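Local coordinates for extracellular solute-binding protein (PDB 3PU5) that probably binds a small solute, perhaps a polyamine, outside the cytoplasmic membrane for delivery to an ABC transporter, at residues 230-239 and 293-303; 90-98 and 278-286. One frame throughout, in Å; residues are numbered along the deposited sequence.

Contact 1. Residues 230-239 and 293-303; sequences WVDPTEGAVS and RLPSIDSVQLV
First torsions near 180° turn Trp230 and Asp232 onto Pro295: CG lies trans to the backbone N in both. The Trp230 and Pro295 side chains cross at about a right angle, Trp230 CH2 lying 3.8 Å from Pro295 CG, while the indole NE1 bonds to the carbonyl of Gly212. The carboxylate lies against the CA-CB side of the proline, Asp232 OD2 being 3.5 Å from Pro295 CA. Each carboxylate oxygen also accepts from a water that donates to Ser299 OG; one water takes the N-H of Ala237, the other that of Ser296.

Farther along, the backbones bridge at Val238 and Gln301. Gln301 N donates to Ala237 O at 2.7 Å and Ser239 N to Gln301 O at 2.8 Å, both bonds nearly straight. In Gln301, chi1 (-59°) sets CG anti to the carbonyl carbon and 3.8 Å from Glu235 O; the bend at chi2 (-67°) then returns Gln301 NE2 to Ser299 O at 3.2 Å, above that carbonyl's plane. Ser239 OG rests 3.2 Å from Val300 CB and is hydrogen-bonded to Ser112 OG. A third water accepts from Val303 N and donates to Ser239 O. The chemistry thus implies a largely polar seam, in which backbone bonds, water bridges from Asp232 to Ser299 and the water at Ser239 join a turn and the start of a strand to the loop.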
loop_
_atom_site.group_PDB
_atom_site.type_symbol
_atom_site.label_atom_id
_atom_site.label_comp_id
_atom_site.label_asym_id
_atom_site.label_seq_id
_atom_site.Cartn_x
_atom_site.Cartn_y
_atom_site.Cartn_z
ATOM N N TRP A 230 -8.581 -14.756 -3.070
ATOM C CA TRP A 230 -8.577 -13.499 -2.332
ATOM C C TRP A 230 -9.978 -12.921 -2.326
ATOM O O TRP A 230 -10.671 -12.952 -3.347
ATOM C CB TRP A 230 -7.626 -12.505 -2.996
ATOM C CG TRP A 230 -7.403 -11.228 -2.227
ATOM C CD1 TRP A 230 -6.583 -11.050 -1.157
ATOM C CD2 TRP A 230 -7.999 -9.948 -2.494
ATOM N NE1 TRP A 230 -6.625 -9.740 -0.736
ATOM C CE2 TRP A 230 -7.491 -9.044 -1.540
ATOM C CE3 TRP A 230 -8.918 -9.482 -3.446
ATOM C CZ2 TRP A 230 -7.868 -7.694 -1.508
ATOM C CZ3 TRP A 230 -9.293 -8.140 -3.412
ATOM C CH2 TRP A 230 -8.765 -7.264 -2.445
ATOM N N VAL A 231 -10.385 -12.396 -1.177
ATOM C CA VAL A 231 -11.688 -11.765 -1.032
ATOM C C VAL A 231 -11.555 -10.254 -0.990
ATOM O O VAL A 231 -10.779 -9.707 -0.215
ATOM C CB VAL A 231 -12.420 -12.220 0.249
ATOM C CG1 VAL A 231 -13.766 -11.525 0.357
ATOM C CG2 VAL A 231 -12.610 -13.739 0.247
ATOM N N ASP A 232 -12.322 -9.595 -1.845
ATOM C CA ASP A 232 -12.521 -8.158 -1.792
ATOM C C ASP A 232 -13.662 -7.933 -0.798
ATOM O O ASP A 232 -14.826 -8.129 -1.136
ATOM C CB ASP A 232 -12.904 -7.667 -3.192
ATOM C CG ASP A 232 -12.924 -6.162 -3.307
ATOM O OD1 ASP A 232 -12.648 -5.475 -2.301
ATOM O OD2 ASP A 232 -13.208 -5.664 -4.420
ATOM N N PRO A 233 -13.333 -7.560 0.454
ATOM C CA PRO A 233 -14.368 -7.522 1.500
ATOM C C PRO A 233 -15.430 -6.465 1.217
ATOM O O PRO A 233 -15.101 -5.401 0.697
ATOM C CB PRO A 233 -13.578 -7.151 2.766
ATOM C CG PRO A 233 -12.121 -7.423 2.423
ATOM C CD PRO A 233 -12.023 -7.122 0.960
ATOM N N THR A 234 -16.683 -6.738 1.559
ATOM C CA THR A 234 -17.756 -5.788 1.239
ATOM C C THR A 234 -17.577 -4.407 1.885
ATOM O O THR A 234 -18.025 -3.398 1.323
ATOM C CB THR A 234 -19.175 -6.358 1.537
ATOM O OG1 THR A 234 -19.272 -6.747 2.912
ATOM C CG2 THR A 234 -19.460 -7.584 0.661
ATOM N N GLU A 235 -16.923 -4.347 3.044
ATOM C CA GLU A 235 -16.663 -3.058 3.698
ATOM C C GLU A 235 -15.523 -2.312 3.014
ATOM O O GLU A 235 -15.257 -1.152 3.316
ATOM C CB GLU A 235 -16.307 -3.244 5.169
ATOM C CG GLU A 235 -17.309 -4.070 5.952
ATOM C CD GLU A 235 -16.913 -5.532 6.076
ATOM O OE1 GLU A 235 -16.160 -6.028 5.212
ATOM O OE2 GLU A 235 -17.366 -6.184 7.048
ATOM N N GLY A 236 -14.848 -2.997 2.095
ATOM C CA GLY A 236 -13.696 -2.444 1.405
ATOM C C GLY A 236 -12.391 -3.091 1.839
ATOM O O GLY A 236 -12.205 -3.419 3.010
ATOM N N ALA A 237 -11.482 -3.281 0.891
ATOM C CA ALA A 237 -10.118 -3.672 1.231
ATOM C C ALA A 237 -9.357 -2.459 1.798
ATOM O O ALA A 237 -9.704 -1.306 1.527
ATOM C CB ALA A 237 -9.408 -4.256 0.021
ATOM N N VAL A 238 -8.339 -2.727 2.606
ATOM C CA VAL A 238 -7.561 -1.671 3.238
ATOM C C VAL A 238 -6.252 -1.554 2.497
ATOM O O VAL A 238 -5.453 -2.490 2.494
ATOM C CB VAL A 238 -7.244 -2.009 4.681
ATOM C CG1 VAL A 238 -6.749 -0.766 5.410
ATOM C CG2 VAL A 238 -8.464 -2.592 5.338
ATOM N N SER A 239 -6.035 -0.396 1.886
ATOM C CA SER A 239 -4.987 -0.255 0.899
ATOM C C SER A 239 -3.965 0.772 1.304
ATOM O O SER A 239 -4.273 1.743 1.992
ATOM C CB SER A 239 -5.595 0.119 -0.442
ATOM O OG SER A 239 -6.561 -0.844 -0.822
ATOM N N ARG A 293 -10.650 -9.058 -10.738
ATOM C CA ARG A 293 -10.323 -9.354 -9.340
ATOM C C ARG A 293 -9.686 -8.217 -8.535
ATOM O O ARG A 293 -9.862 -8.143 -7.316
ATOM C CB ARG A 293 -9.499 -10.649 -9.231
ATOM C CG ARG A 293 -8.325 -10.732 -10.180
ATOM C CD ARG A 293 -7.732 -12.129 -10.192
ATOM N NE ARG A 293 -6.583 -12.201 -11.089
ATOM C CZ ARG A 293 -5.668 -13.167 -11.079
ATOM N NH1 ARG A 293 -5.753 -14.160 -10.207
ATOM N NH2 ARG A 293 -4.661 -13.131 -11.944
ATOM N N LEU A 294 -8.943 -7.344 -9.203
ATOM C CA LEU A 294 -8.393 -6.177 -8.541
ATOM C C LEU A 294 -9.524 -5.371 -7.918
ATOM O O LEU A 294 -10.525 -5.098 -8.576
ATOM C CB LEU A 294 -7.649 -5.311 -9.544
ATOM C CG LEU A 294 -6.698 -4.301 -8.916
ATOM C CD1 LEU A 294 -5.470 -5.035 -8.431
ATOM C CD2 LEU A 294 -6.328 -3.237 -9.936
ATOM N N PRO A 295 -9.374 -4.985 -6.641
ATOM C CA PRO A 295 -10.454 -4.204 -6.011
ATOM C C PRO A 295 -10.574 -2.834 -6.675
ATOM O O PRO A 295 -9.562 -2.237 -7.052
ATOM C CB PRO A 295 -9.975 -4.045 -4.558
ATOM C CG PRO A 295 -8.449 -4.144 -4.671
ATOM C CD PRO A 295 -8.251 -5.225 -5.712
ATOM N N SER A 296 -11.805 -2.353 -6.807
ATOM C CA SER A 296 -12.090 -1.097 -7.486
ATOM C C SER A 296 -11.409 0.095 -6.817
ATOM O O SER A 296 -11.359 0.196 -5.594
ATOM C CB SER A 296 -13.605 -0.859 -7.522
ATOM O OG SER A 296 -13.892 0.386 -8.125
ATOM N N ILE A 297 -10.916 1.010 -7.640
ATOM C CA ILE A 297 -10.253 2.212 -7.161
ATOM C C ILE A 297 -11.185 2.996 -6.238
ATOM O O ILE A 297 -10.736 3.631 -5.278
ATOM C CB ILE A 297 -9.772 3.092 -8.347
ATOM C CG1 ILE A 297 -8.905 4.262 -7.871
ATOM C CG2 ILE A 297 -10.955 3.594 -9.181
ATOM C CD1 ILE A 297 -8.300 5.060 -9.030
ATOM N N ASP A 298 -12.487 2.916 -6.509
ATOM C CA ASP A 298 -13.474 3.664 -5.739
ATOM C C ASP A 298 -13.818 3.010 -4.414
ATOM O O ASP A 298 -14.277 3.678 -3.503
ATOM C CB ASP A 298 -14.757 3.841 -6.560
ATOM C CG ASP A 298 -14.504 4.543 -7.873
ATOM O OD1 ASP A 298 -14.985 4.053 -8.922
ATOM O OD2 ASP A 298 -13.799 5.577 -7.853
ATOM N N SER A 299 -13.594 1.705 -4.307
ATOM C CA SER A 299 -14.029 0.953 -3.138
ATOM C C SER A 299 -12.980 0.824 -2.025
ATOM O O SER A 299 -13.336 0.618 -0.861
ATOM C CB SER A 299 -14.489 -0.446 -3.556
ATOM O OG SER A 299 -13.377 -1.233 -3.962
ATOM N N VAL A 300 -11.697 0.916 -2.368
ATOM C CA VAL A 300 -10.654 0.629 -1.375
ATOM C C VAL A 300 -10.602 1.704 -0.296
ATOM O O VAL A 300 -10.898 2.866 -0.558
ATOM C CB VAL A 300 -9.243 0.430 -2.007
ATOM C CG1 VAL A 300 -9.234 -0.781 -2.944
ATOM C CG2 VAL A 300 -8.775 1.686 -2.739
ATOM N N GLN A 301 -10.223 1.303 0.914
ATOM C CA GLN A 301 -10.187 2.203 2.059
ATOM C C GLN A 301 -8.751 2.506 2.457
ATOM O O GLN A 301 -7.923 1.595 2.580
ATOM C CB GLN A 301 -10.918 1.579 3.254
ATOM C CG GLN A 301 -12.371 1.245 2.975
ATOM C CD GLN A 301 -13.222 2.479 2.757
ATOM O OE1 GLN A 301 -13.324 3.336 3.634
ATOM N NE2 GLN A 301 -13.841 2.578 1.581
ATOM N N LEU A 302 -8.463 3.785 2.668
ATOM C CA LEU A 302 -7.149 4.209 3.115
ATOM C C LEU A 302 -7.275 4.851 4.483
ATOM O O LEU A 302 -8.149 5.689 4.703
ATOM C CB LEU A 302 -6.540 5.219 2.141
ATOM C CG LEU A 302 -6.110 4.679 0.778
ATOM C CD1 LEU A 302 -7.315 4.499 -0.130
ATOM C CD2 LEU A 302 -5.119 5.633 0.154
ATOM N N VAL A 303 -6.400 4.458 5.399
ATOM C CA VAL A 303 -6.417 5.008 6.743
ATOM C C VAL A 303 -5.461 6.198 6.845
ATOM O O VAL A 303 -4.354 6.164 6.313
ATOM C CB VAL A 303 -6.044 3.944 7.778
ATOM C CG1 VAL A 303 -6.189 4.507 9.191
ATOM C CG2 VAL A 303 -6.920 2.697 7.592
HETATM O O HOH W 1 -12.272 -2.958 -1.774
HETATM O O HOH W 2 -13.997 -3.469 -5.510
HETATM O O HOH W 3 -4.606 2.433 4.576
#

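Contact 2. Residues 90-98 and 278-286; sequences LADVPEKFK and GAVNRKVQY
Arg282 meets residues 91-94 with both its backbone and its guanidinium group. Its N-H donates to Asp92 O at 2.8 Å, a nearly linear bond that satisfies the last carbonyl of the 3-10 segment ending at Asp92. The side chain then doubles back, helped by the bend at chi3 (58°), and lays its guanidinium over Asp92 O and Pro94 CD, which both lie on a face of the group. At the edge, Arg282 NH1 makes a weak bond to Ala91 O (3.1 Å, 133°). NH1 also donates to a water that in turn donates a hydrogen bond to Asp92 OD1; the two charged groups, 4.6 Å apart from Arg282 NH1 to Asp92 OD1, are beyond a salt bridge and are bridged by this water. A second water accepts from NH2 and donates to Val93 O.

Asn281 divides its amide between two tasks. Asn281 OD1 takes the N-H of Lys283 on a lone pair in the carbonyl plane, at 2.9 Å, and ND2 donates to Leu263 O. Asn281 OD1 also touches Asp92 CB (3.3 Å), while the methylenes of Lys283 cross the Asp92 carboxylate. Leu90 O accepts from Val93 N and Lys98 NZ on opposite faces of its plane. Val280 O receives CA-H of Val93, at 3.3 Å from Val93 CA to the oxygen, and the N-H of Val280 goes to Gln268 OE1.

Val280 CG1 sits over a face of the Phe97 ring, 3.9 Å from the centroid and 18° off its normal, in a CH-pi contact; Lys96 CG covers the opposite face. Asn281 OD1 closes an Asx turn within the type I turn Asn281-Val284, here joining two loops of a periplasmic-binding-protein fold.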
loop_
_atom_site.group_PDB
_atom_site.type_symbol
_atom_site.label_atom_id
_atom_site.label_comp_id
_atom_site.label_asym_id
_atom_site.label_seq_id
_atom_site.Cartn_x
_atom_site.Cartn_y
_atom_site.Cartn_z
ATOM N N LEU A 90 -2.949 14.699 -11.956
ATOM C CA LEU A 90 -3.595 14.738 -10.641
ATOM C C LEU A 90 -5.117 14.878 -10.756
ATOM O O LEU A 90 -5.856 14.515 -9.835
ATOM C CB LEU A 90 -3.019 15.863 -9.778
ATOM C CG LEU A 90 -1.605 15.643 -9.236
ATOM C CD1 LEU A 90 -1.097 16.884 -8.487
ATOM C CD2 LEU A 90 -1.559 14.409 -8.331
ATOM N N ALA A 91 -5.586 15.396 -11.888
ATOM C CA ALA A 91 -7.027 15.537 -12.100
ATOM C C ALA A 91 -7.707 14.174 -12.192
ATOM O O ALA A 91 -8.903 14.054 -11.924
ATOM C CB ALA A 91 -7.317 16.369 -13.351
ATOM N N ASP A 92 -6.941 13.149 -12.562
ATOM C CA ASP A 92 -7.485 11.799 -12.716
ATOM C C ASP A 92 -7.225 10.887 -11.521
ATOM O O ASP A 92 -7.531 9.698 -11.557
ATOM C CB ASP A 92 -6.943 11.169 -13.988
ATOM C CG ASP A 92 -7.295 11.977 -15.209
ATOM O OD1 ASP A 92 -8.471 12.383 -15.317
ATOM O OD2 ASP A 92 -6.402 12.231 -16.040
ATOM N N VAL A 93 -6.654 11.454 -10.466
ATOM C CA VAL A 93 -6.381 10.710 -9.247
ATOM C C VAL A 93 -7.400 11.098 -8.181
ATOM O O VAL A 93 -7.503 12.267 -7.826
ATOM C CB VAL A 93 -4.962 11.013 -8.736
ATOM C CG1 VAL A 93 -4.685 10.262 -7.439
ATOM C CG2 VAL A 93 -3.941 10.680 -9.809
ATOM N N PRO A 94 -8.185 10.123 -7.689
ATOM C CA PRO A 94 -9.150 10.421 -6.623
ATOM C C PRO A 94 -8.504 11.066 -5.386
ATOM O O PRO A 94 -7.356 10.783 -5.046
ATOM C CB PRO A 94 -9.733 9.044 -6.281
ATOM C CG PRO A 94 -9.648 8.280 -7.591
ATOM C CD PRO A 94 -8.343 8.757 -8.219
ATOM N N GLU A 95 -9.263 11.926 -4.715
ATOM C CA GLU A 95 -8.762 12.709 -3.592
ATOM C C GLU A 95 -8.132 11.878 -2.469
ATOM O O GLU A 95 -7.175 12.313 -1.838
ATOM C CB GLU A 95 -9.891 13.588 -3.033
ATOM C CG GLU A 95 -9.492 14.474 -1.858
ATOM C CD GLU A 95 -8.317 15.400 -2.167
ATOM O OE1 GLU A 95 -8.217 15.886 -3.318
ATOM O OE2 GLU A 95 -7.492 15.643 -1.249
ATOM N N LYS A 96 -8.671 10.694 -2.209
ATOM C CA LYS A 96 -8.159 9.867 -1.122
ATOM C C LYS A 96 -6.674 9.533 -1.243
ATOM O O LYS A 96 -6.009 9.338 -0.234
ATOM C CB LYS A 96 -8.960 8.577 -0.992
ATOM C CG LYS A 96 -8.918 7.654 -2.192
ATOM C CD LYS A 96 -9.707 6.405 -1.826
ATOM C CE LYS A 96 -10.199 5.672 -3.027
ATOM N NZ LYS A 96 -11.217 4.650 -2.603
ATOM N N PHE A 97 -6.166 9.450 -2.473
ATOM C CA PHE A 97 -4.757 9.126 -2.703
ATOM C C PHE A 97 -3.856 10.331 -2.467
ATOM O O PHE A 97 -2.629 10.200 -2.391
ATOM C CB PHE A 97 -4.559 8.587 -4.120
ATOM C CG PHE A 97 -5.336 7.346 -4.389
ATOM C CD1 PHE A 97 -5.029 6.171 -3.722
ATOM C CD2 PHE A 97 -6.393 7.354 -5.282
ATOM C CE1 PHE A 97 -5.749 5.020 -3.939
ATOM C CE2 PHE A 97 -7.134 6.189 -5.515
ATOM C CZ PHE A 97 -6.806 5.022 -4.840
ATOM N N LYS A 98 -4.478 11.499 -2.353
ATOM C CA LYS A 98 -3.762 12.750 -2.160
ATOM C C LYS A 98 -4.009 13.369 -0.779
ATOM O O LYS A 98 -3.286 14.274 -0.353
ATOM C CB LYS A 98 -4.180 13.742 -3.248
ATOM C CG LYS A 98 -4.045 13.196 -4.670
ATOM C CD LYS A 98 -4.467 14.235 -5.709
ATOM C CE LYS A 98 -5.962 14.225 -5.967
ATOM N NZ LYS A 98 -6.285 15.117 -7.116
ATOM N N GLY A 278 -2.883 -1.846 -7.833
ATOM C CA GLY A 278 -3.948 -0.985 -8.302
ATOM C C GLY A 278 -3.417 0.390 -8.671
ATOM O O GLY A 278 -2.592 0.946 -7.950
ATOM N N ALA A 279 -3.900 0.931 -9.790
ATOM C CA ALA A 279 -3.503 2.256 -10.260
ATOM C C ALA A 279 -4.302 3.340 -9.561
ATOM O O ALA A 279 -5.495 3.166 -9.290
ATOM C CB ALA A 279 -3.704 2.366 -11.757
ATOM N N VAL A 280 -3.649 4.465 -9.286
ATOM C CA VAL A 280 -4.321 5.602 -8.661
ATOM C C VAL A 280 -4.949 6.543 -9.699
ATOM O O VAL A 280 -5.620 7.508 -9.349
ATOM C CB VAL A 280 -3.364 6.397 -7.751
ATOM C CG1 VAL A 280 -2.818 5.496 -6.638
ATOM C CG2 VAL A 280 -2.220 6.990 -8.574
ATOM N N ASN A 281 -4.721 6.259 -10.976
ATOM C CA ASN A 281 -5.352 7.010 -12.057
ATOM C C ASN A 281 -6.658 6.297 -12.439
ATOM O O ASN A 281 -6.637 5.134 -12.837
ATOM C CB ASN A 281 -4.395 7.104 -13.246
ATOM C CG ASN A 281 -4.875 8.075 -14.324
ATOM O OD1 ASN A 281 -6.050 8.090 -14.689
ATOM N ND2 ASN A 281 -3.958 8.869 -14.853
ATOM N N ARG A 282 -7.793 6.977 -12.277
ATOM C CA ARG A 282 -9.086 6.357 -12.518
ATOM C C ARG A 282 -9.330 5.990 -13.986
ATOM O O ARG A 282 -10.277 5.264 -14.287
ATOM C CB ARG A 282 -10.225 7.253 -12.013
ATOM C CG ARG A 282 -10.434 8.494 -12.856
ATOM C CD ARG A 282 -11.755 9.191 -12.517
ATOM N NE ARG A 282 -11.859 9.578 -11.111
ATOM C CZ ARG A 282 -11.348 10.695 -10.605
ATOM N NH1 ARG A 282 -10.696 11.541 -11.395
ATOM N NH2 ARG A 282 -11.497 10.969 -9.310
ATOM N N LYS A 283 -8.498 6.498 -14.890
ATOM C CA LYS A 283 -8.671 6.237 -16.320
ATOM C C LYS A 283 -8.184 4.844 -16.712
ATOM O O LYS A 283 -8.570 4.314 -17.758
ATOM C CB LYS A 283 -7.902 7.251 -17.145
ATOM C CG LYS A 283 -8.526 8.627 -17.269
ATOM C CD LYS A 283 -7.722 9.406 -18.294
ATOM C CE LYS A 283 -8.462 10.621 -18.823
ATOM N NZ LYS A 283 -8.011 10.904 -20.222
ATOM N N VAL A 284 -7.321 4.256 -15.890
ATOM C CA VAL A 284 -6.720 2.962 -16.235
ATOM C C VAL A 284 -7.750 1.830 -16.344
ATOM O O VAL A 284 -8.546 1.613 -15.432
ATOM C CB VAL A 284 -5.588 2.571 -15.253
ATOM C CG1 VAL A 284 -5.145 1.146 -15.489
ATOM C CG2 VAL A 284 -4.400 3.522 -15.400
ATOM N N GLN A 285 -7.723 1.114 -17.468
ATOM C CA GLN A 285 -8.582 -0.044 -17.672
ATOM C C GLN A 285 -7.691 -1.269 -17.789
ATOM O O GLN A 285 -6.709 -1.269 -18.533
ATOM C CB GLN A 285 -9.453 0.151 -18.921
ATOM C CG GLN A 285 -10.164 1.521 -18.930
ATOM C CD GLN A 285 -11.311 1.615 -19.935
ATOM O OE1 GLN A 285 -11.879 0.603 -20.344
ATOM N NE2 GLN A 285 -11.662 2.838 -20.326
ATOM N N TYR A 286 -8.020 -2.301 -17.027
ATOM C CA TYR A 286 -7.105 -3.427 -16.838
ATOM C C TYR A 286 -7.301 -4.547 -17.842
ATOM O O TYR A 286 -8.393 -4.737 -18.386
ATOM C CB TYR A 286 -7.242 -3.991 -15.425
ATOM C CG TYR A 286 -6.843 -3.008 -14.348
ATOM C CD1 TYR A 286 -5.511 -2.826 -14.009
ATOM C CD2 TYR A 286 -7.801 -2.261 -13.673
ATOM C CE1 TYR A 286 -5.140 -1.927 -13.033
ATOM C CE2 TYR A 286 -7.439 -1.360 -12.692
ATOM C CZ TYR A 286 -6.106 -1.195 -12.388
ATOM O OH TYR A 286 -5.740 -0.309 -11.406
HETATM O O HOH W 4 -9.874 13.543 -8.682
HETATM O O HOH W 5 -10.855 11.803 -14.125
#

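How the contacts relate
The segments of the two contacts alternate along the chain, and their centres lie about 14 Å apart. They meet directly through Lys96 of contact 2, whose NZ is 2.7 Å from Val300 O of contact 1, probably a hydrogen bond, and 2.9 Å from Ile297 O. Residues 278-286 and 293-303 belong to one long loop between helices 265-275 and 305-322, so the same connection supplies one side of both contacts. Tyr110 links them too: its OH bonds to Pro295 O and its ring meets Phe97. No binding site is identified for either contact, so their part in solute binding stays open; geometrically both pack the 278-303 loop against the rest of the fold.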